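PDB 4Q7F: 5' nucleotidase family protein from Staphylococcus aureus subsp. aureus, which belongs to the 5'-nucleotidase family, pairing a calcineurin-like metallophosphoesterase domain with a C-terminal domain, and binds manganese and magnesium ions in this structure. Local coordinates for residues 412-416 / 417-421; 447-450 / 451-454. All coordinates share one frame; numbering follows the deposited sequence.

Contact 1. Residues 412-416 / 417-421; sequences DVKND and EVSVS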
ATOM      1  N   ASP A 412      13.212  18.419   6.790  1.00 29.05           N
ATOM      2  CA  ASP A 412      14.645  18.627   6.825  1.00 32.57           C
ATOM      3  C   ASP A 412      14.856  20.036   6.282  1.00 33.20           C
ATOM      4  O   ASP A 412      13.903  20.699   5.901  1.00 32.40           O
ATOM      5  CB  ASP A 412      15.402  17.590   6.000  1.00 37.25           C
ATOM      6  CG  ASP A 412      16.907  17.691   6.185  1.00 43.45           C
ATOM      7  OD1 ASP A 412      17.363  18.339   7.175  1.00 48.18           O
ATOM      8  OD2 ASP A 412      17.644  17.142   5.340  1.00 52.23           O
ATOM      9  N   VAL A 413      16.086  20.515   6.299  1.00 35.52           N
ATOM     10  CA  VAL A 413      16.394  21.832   5.778  1.00 37.92           C
ATOM     11  C   VAL A 413      17.325  21.685   4.576  1.00 40.49           C
ATOM     12  O   VAL A 413      18.349  21.025   4.662  1.00 39.53           O
ATOM     13  CB  VAL A 413      17.075  22.718   6.849  1.00 38.12           C
ATOM     14  CG1 VAL A 413      17.557  24.036   6.251  1.00 39.87           C
ATOM     15  CG2 VAL A 413      16.125  22.957   8.013  1.00 37.47           C
ATOM     16  N   LYS A 414      16.937  22.289   3.458  1.00 44.38           N
ATOM     17  CA  LYS A 414      17.751  22.309   2.234  1.00 49.29           C
ATOM     18  C   LYS A 414      17.936  23.769   1.919  1.00 51.68           C
ATOM     19  O   LYS A 414      16.958  24.493   1.698  1.00 49.91           O
ATOM     20  CB  LYS A 414      17.059  21.578   1.091  1.00 51.53           C
ATOM     21  CG  LYS A 414      16.891  20.093   1.352  1.00 51.48           C
ATOM     22  CD  LYS A 414      16.011  19.437   0.291  1.00 54.59           C
ATOM     23  CE  LYS A 414      15.559  18.049   0.717  1.00 52.95           C
ATOM     24  NZ  LYS A 414      14.519  17.506  -0.207  1.00 53.76           N
ATOM     25  N   ASN A 415      19.200  24.196   1.899  1.00 56.42           N
ATOM     26  CA  ASN A 415      19.556  25.591   1.742  1.00 58.11           C
ATOM     27  C   ASN A 415      19.150  26.218   3.070  1.00 56.26           C
ATOM     28  O   ASN A 415      19.617  25.783   4.135  1.00 54.34           O
ATOM     29  CB  ASN A 415      18.855  26.258   0.549  1.00 62.68           C
ATOM     30  CG  ASN A 415      19.157  25.574  -0.771  1.00 68.41           C
ATOM     31  OD1 ASN A 415      19.280  24.350  -0.841  1.00 70.68           O
ATOM     32  ND2 ASN A 415      19.257  26.365  -1.836  1.00 73.65           N
ATOM     33  N   ASP A 416      18.280  27.217   3.025  1.00 53.52           N
ATOM     34  CA  ASP A 416      17.786  27.838   4.231  1.00 50.21           C
ATOM     35  C   ASP A 416      16.275  27.687   4.235  1.00 47.15           C
ATOM     36  O   ASP A 416      15.563  28.488   4.838  1.00 46.29           O
ATOM     37  CB  ASP A 416      18.199  29.310   4.267  1.00 52.53           C
ATOM     38  CG  ASP A 416      19.700  29.490   4.350  1.00 54.23           C
ATOM     39  OD1 ASP A 416      20.388  28.608   4.905  1.00 54.90           O
ATOM     40  OD2 ASP A 416      20.192  30.523   3.872  1.00 57.67           O
ATOM     41  N   GLU A 417      15.793  26.644   3.563  1.00 45.16           N
ATOM     42  CA  GLU A 417      14.374  26.390   3.456  1.00 43.13           C
ATOM     43  C   GLU A 417      13.995  25.032   4.033  1.00 38.21           C
ATOM     44  O   GLU A 417      14.718  24.044   3.914  1.00 38.95           O
ATOM     45  CB  GLU A 417      13.922  26.455   1.982  1.00 47.13           C
ATOM     46  CG  GLU A 417      14.031  27.834   1.332  1.00 52.29           C
ATOM     47  CD  GLU A 417      13.104  28.876   1.957  1.00 55.60           C
ATOM     48  OE1 GLU A 417      12.210  28.511   2.746  1.00 57.55           O
ATOM     49  OE2 GLU A 417      13.265  30.075   1.654  1.00 60.77           O
ATOM     50  N   VAL A 418      12.828  25.005   4.644  1.00 34.41           N
ATOM     51  CA  VAL A 418      12.291  23.801   5.213  1.00 31.99           C
ATOM     52  C   VAL A 418      11.840  22.990   4.012  1.00 31.93           C
ATOM     53  O   VAL A 418      11.222  23.525   3.110  1.00 32.45           O
ATOM     54  CB  VAL A 418      11.126  24.119   6.166  1.00 29.38           C
ATOM     55  CG1 VAL A 418      10.377  22.861   6.584  1.00 27.64           C
ATOM     56  CG2 VAL A 418      11.638  24.875   7.393  1.00 29.48           C
ATOM     57  N   SER A 419      12.208  21.721   3.977  1.00 33.10           N
ATOM     58  CA  SER A 419      11.820  20.837   2.881  1.00 33.95           C
ATOM     59  C   SER A 419      11.517  19.446   3.439  1.00 32.21           C
ATOM     60  O   SER A 419      11.473  19.268   4.644  1.00 29.33           O
ATOM     61  CB  SER A 419      12.945  20.782   1.865  1.00 38.51           C
ATOM     62  OG  SER A 419      14.139  20.418   2.525  1.00 43.27           O
ATOM     63  N   VAL A 420      11.305  18.461   2.561  1.00 31.36           N
ATOM     64  CA  VAL A 420      11.025  17.109   3.004  1.00 30.49           C
ATOM     65  C   VAL A 420      12.309  16.280   3.128  1.00 31.09           C
ATOM     66  O   VAL A 420      13.210  16.357   2.295  1.00 31.83           O
ATOM     67  CB  VAL A 420      10.037  16.406   2.060  1.00 31.32           C
ATOM     68  CG1 VAL A 420       9.692  15.025   2.604  1.00 30.85           C
ATOM     69  CG2 VAL A 420       8.778  17.246   1.903  1.00 30.60           C
ATOM     70  N   SER A 421      12.384  15.495   4.191  1.00 30.63           N
ATOM     71  CA  SER A 421      13.530  14.661   4.458  1.00 32.57           C
ATOM     72  C   SER A 421      13.683  13.534   3.442  1.00 35.10           C
ATOM     73  O   SER A 421      12.691  12.958   2.976  1.00 32.98           O
ATOM     74  CB  SER A 421      13.406  14.065   5.863  1.00 32.78           C
ATOM     75  OG  SER A 421      14.360  13.054   6.076  1.00 33.96           O
TER
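K414 lies across the hydroxyl of S419, its extended chain running over OG on the face of a two-stranded hairpin that also bears D412 and E417. Here the side chains meet most closely: CG of K414 sits 3.0 Å from OG of S419, with CD almost as near. K414 CG stands beside its own backbone N (chi1 -65°), and the chain beyond it is stretched out along the partner strand. It ends with NZ giving a hydrogen bond in the carbonyl plane to O of V420, 3.0 Å away, so the ammonium group grips the backbone one residue past S419. S419 OG makes a weak hydrogen bond to O of D412.

The backbone ladder beneath is tight. D412 and S419 form a hydrogen-bonded antiparallel pair, in which N of S419 reaches O of D412 at 2.8 Å and the return bond completes the ring. V413 and V418 follow as a non-hydrogen-bonded pair, directed to the other face; CA of V413 approaches O of E417 at 3.3 Å, a CA-H...O contact. K414 and E417 then close the ladder, N of K414 binding O of E417 at 2.9 Å, and a type II' turn through N415 and D416 joins the strands.

The turn is the loose, solvent side. N415 and D416 are exposed. E417 CG stands 3.7 Å from C of D416, and the bend at chi2 (-65°) leaves CD 3.8 Å from O of D416. D416 OD1 forms a long, weak ion pair with NZ of the C-terminal K527.

This hairpin, strands 411-414 and 417-420, forms its own small sheet after helix 397-408. V413 packs on V446, just beyond strand 441-445, while V420 rests on F334 and Y410.

Contact 2. Residues 447-450 / 451-454; sequences GRPK and GQRV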
ATOM      1  N   GLY A 447      15.590  22.678  12.273  1.00 25.79           N
ATOM      2  CA  GLY A 447      17.045  22.742  12.424  1.00 27.31           C
ATOM      3  C   GLY A 447      17.571  21.998  13.653  1.00 27.29           C
ATOM      4  O   GLY A 447      18.772  21.810  13.789  1.00 28.28           O
ATOM      5  N   ARG A 448      16.681  21.580  14.555  1.00 25.77           N
ATOM      6  CA  ARG A 448      17.096  20.882  15.787  1.00 25.42           C
ATOM      7  C   ARG A 448      17.104  19.374  15.585  1.00 25.11           C
ATOM      8  O   ARG A 448      16.428  18.882  14.689  1.00 24.48           O
ATOM      9  CB  ARG A 448      16.178  21.292  16.929  1.00 24.77           C
ATOM     10  CG  ARG A 448      16.255  22.801  17.182  1.00 24.87           C
ATOM     11  CD  ARG A 448      15.269  23.262  18.218  1.00 24.18           C
ATOM     12  NE  ARG A 448      15.268  24.714  18.310  1.00 24.19           N
ATOM     13  CZ  ARG A 448      14.575  25.413  19.205  1.00 23.46           C
ATOM     14  NH1 ARG A 448      13.814  24.790  20.117  1.00 23.05           N
ATOM     15  NH2 ARG A 448      14.658  26.738  19.199  1.00 23.05           N
ATOM     16  N   PRO A 449      17.850  18.628  16.423  1.00 25.67           N
ATOM     17  CA  PRO A 449      17.919  17.192  16.198  1.00 25.98           C
ATOM     18  C   PRO A 449      16.568  16.518  16.287  1.00 25.22           C
ATOM     19  O   PRO A 449      15.694  16.961  17.042  1.00 23.35           O
ATOM     20  CB  PRO A 449      18.846  16.704  17.312  1.00 27.15           C
ATOM     21  CG  PRO A 449      19.709  17.881  17.609  1.00 27.63           C
ATOM     22  CD  PRO A 449      18.797  19.066  17.464  1.00 26.74           C
ATOM     23  N   LYS A 450      16.394  15.469  15.497  1.00 25.53           N
ATOM     24  CA  LYS A 450      15.159  14.709  15.499  1.00 26.37           C
ATOM     25  C   LYS A 450      14.878  14.238  16.913  1.00 25.77           C
ATOM     26  O   LYS A 450      15.806  13.881  17.642  1.00 26.32           O
ATOM     27  CB  LYS A 450      15.249  13.503  14.530  1.00 27.23           C
ATOM     28  CG  LYS A 450      15.379  13.926  13.084  1.00 29.39           C
ATOM     29  CD  LYS A 450      15.334  12.737  12.106  1.00 32.24           C
ATOM     30  CE  LYS A 450      15.343  13.216  10.654  1.00 34.45           C
ATOM     31  NZ  LYS A 450      15.216  12.088   9.672  1.00 38.02           N
ATOM     32  N   GLY A 451      13.604  14.253  17.305  1.00 25.10           N
ATOM     33  CA  GLY A 451      13.232  13.865  18.650  1.00 25.64           C
ATOM     34  C   GLY A 451      13.211  15.048  19.648  1.00 25.67           C
ATOM     35  O   GLY A 451      12.742  14.895  20.778  1.00 25.24           O
ATOM     36  N   GLN A 452      13.735  16.214  19.272  1.00 24.96           N
ATOM     37  CA  GLN A 452      13.657  17.370  20.161  1.00 24.84           C
ATOM     38  C   GLN A 452      13.325  18.657  19.415  1.00 23.90           C
ATOM     39  O   GLN A 452      13.734  19.752  19.796  1.00 23.36           O
ATOM     40  CB  GLN A 452      14.918  17.510  21.002  1.00 26.54           C
ATOM     41  CG  GLN A 452      16.185  17.783  20.244  1.00 27.63           C
ATOM     42  CD  GLN A 452      17.385  17.684  21.147  1.00 29.36           C
ATOM     43  OE1 GLN A 452      17.921  18.694  21.609  1.00 30.75           O
ATOM     44  NE2 GLN A 452      17.768  16.463  21.473  1.00 30.28           N
ATOM     45  N   ARG A 453      12.481  18.501  18.412  1.00 22.62           N
ATOM     46  CA  ARG A 453      12.068  19.575  17.535  1.00 22.33           C
ATOM     47  C   ARG A 453      10.738  20.199  17.897  1.00 20.96           C
ATOM     48  O   ARG A 453      10.396  21.224  17.318  1.00 20.95           O
ATOM     49  CB  ARG A 453      11.901  19.024  16.089  1.00 22.64           C
ATOM     50  CG  ARG A 453      13.175  18.524  15.424  1.00 23.94           C
ATOM     51  CD  ARG A 453      12.912  17.977  14.017  1.00 23.70           C
ATOM     52  NE  ARG A 453      14.162  17.808  13.262  1.00 24.65           N
ATOM     53  CZ  ARG A 453      14.249  17.302  12.034  1.00 25.01           C
ATOM     54  NH1 ARG A 453      13.171  16.928  11.386  1.00 23.85           N
ATOM     55  NH2 ARG A 453      15.427  17.216  11.442  1.00 26.95           N
ATOM     56  N   VAL A 454       9.956  19.555  18.765  1.00 19.76           N
ATOM     57  CA  VAL A 454       8.620  20.055  19.094  1.00 19.18           C
ATOM     58  C   VAL A 454       8.681  20.956  20.343  1.00 19.73           C
ATOM     59  O   VAL A 454       9.205  20.555  21.337  1.00 19.65           O
ATOM     60  CB  VAL A 454       7.637  18.915  19.318  1.00 19.38           C
ATOM     61  CG1 VAL A 454       6.257  19.454  19.681  1.00 19.63           C
ATOM     62  CG2 VAL A 454       7.539  18.036  18.071  1.00 19.17           C
TER
HETATM   63  O   HOH W   1      12.584  22.363  19.969  1.00 23.53           O
HETATM   64  O   HOH W   2      16.620  14.218  20.322  1.00 38.00           O
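R453 reaches back to R448, giving its NE to the carbonyl O of R448 at 2.9 Å in a nearly straight bond (170°). The acceptor lies at the edge of the guanidinium, in its plane, and the donor comes in nearly along the C=O axis. One face of the same group is covered by the K450 side chain: CG stands over its centre, 3.7 Å from CZ of R453, and the two chains run side by side, pointing the same way. Aliphatic carbon, rather than the ammonium, therefore meets the flat cation; NZ of K450 and NH2 of R453 remain 5.4 Å apart.

Next outward is the type II beta turn from P449 to Q452, closed by N of Q452 on O of P449 at 3.1 Å. G451, without a side chain, takes the positive phi (90°) of the turn's third position. Q452 places CG between its backbone N and carbonyl carbon (chi1 64°), which swings the chain across the proline ring, CG lying 4.0 Å from CD of P449. Two waters bridge the exposed side: one accepts from R448 NH1 and donates to O of Q452, the other accepts from Q452 NE2 and donates to O of K450.

Outer partners position both side chains and backbone. R453 NH1 hydrogen-bonds to the carbonyls of A408 and F411, the backbone N atoms of R453 and V454 bind the carboxylate of E405, and NZ of K450 forms a salt bridge with D423.

The turn lies within the connection between strands 441-445 and 454-459, with the buried R453 anchored at the end of helix 397-408 and the start of strand 411-414, and G447 paired through its backbone with the C-terminal K527.

How the contacts relate
Contact 1 precedes contact 2 along the chain, and both fall within the C-terminal domain of the 5'-nucleotidase family, on the same side of the chain's centre. Their centres are 13 Å apart. They belong to different sheets: 412-421 is a separate two-stranded hairpin, whereas 447-454 links neighbouring antiparallel strands of a four-stranded sheet. The two surface elements touch where S421 packs on K450, with OG of the former 3.8 Å from NZ of the latter. The C-terminal K527 also approaches both, more weakly at contact 1. The hairpin and the loop thus pack against each other at the domain surface, and neither contributes a residue to the metal sites or ligand pocket.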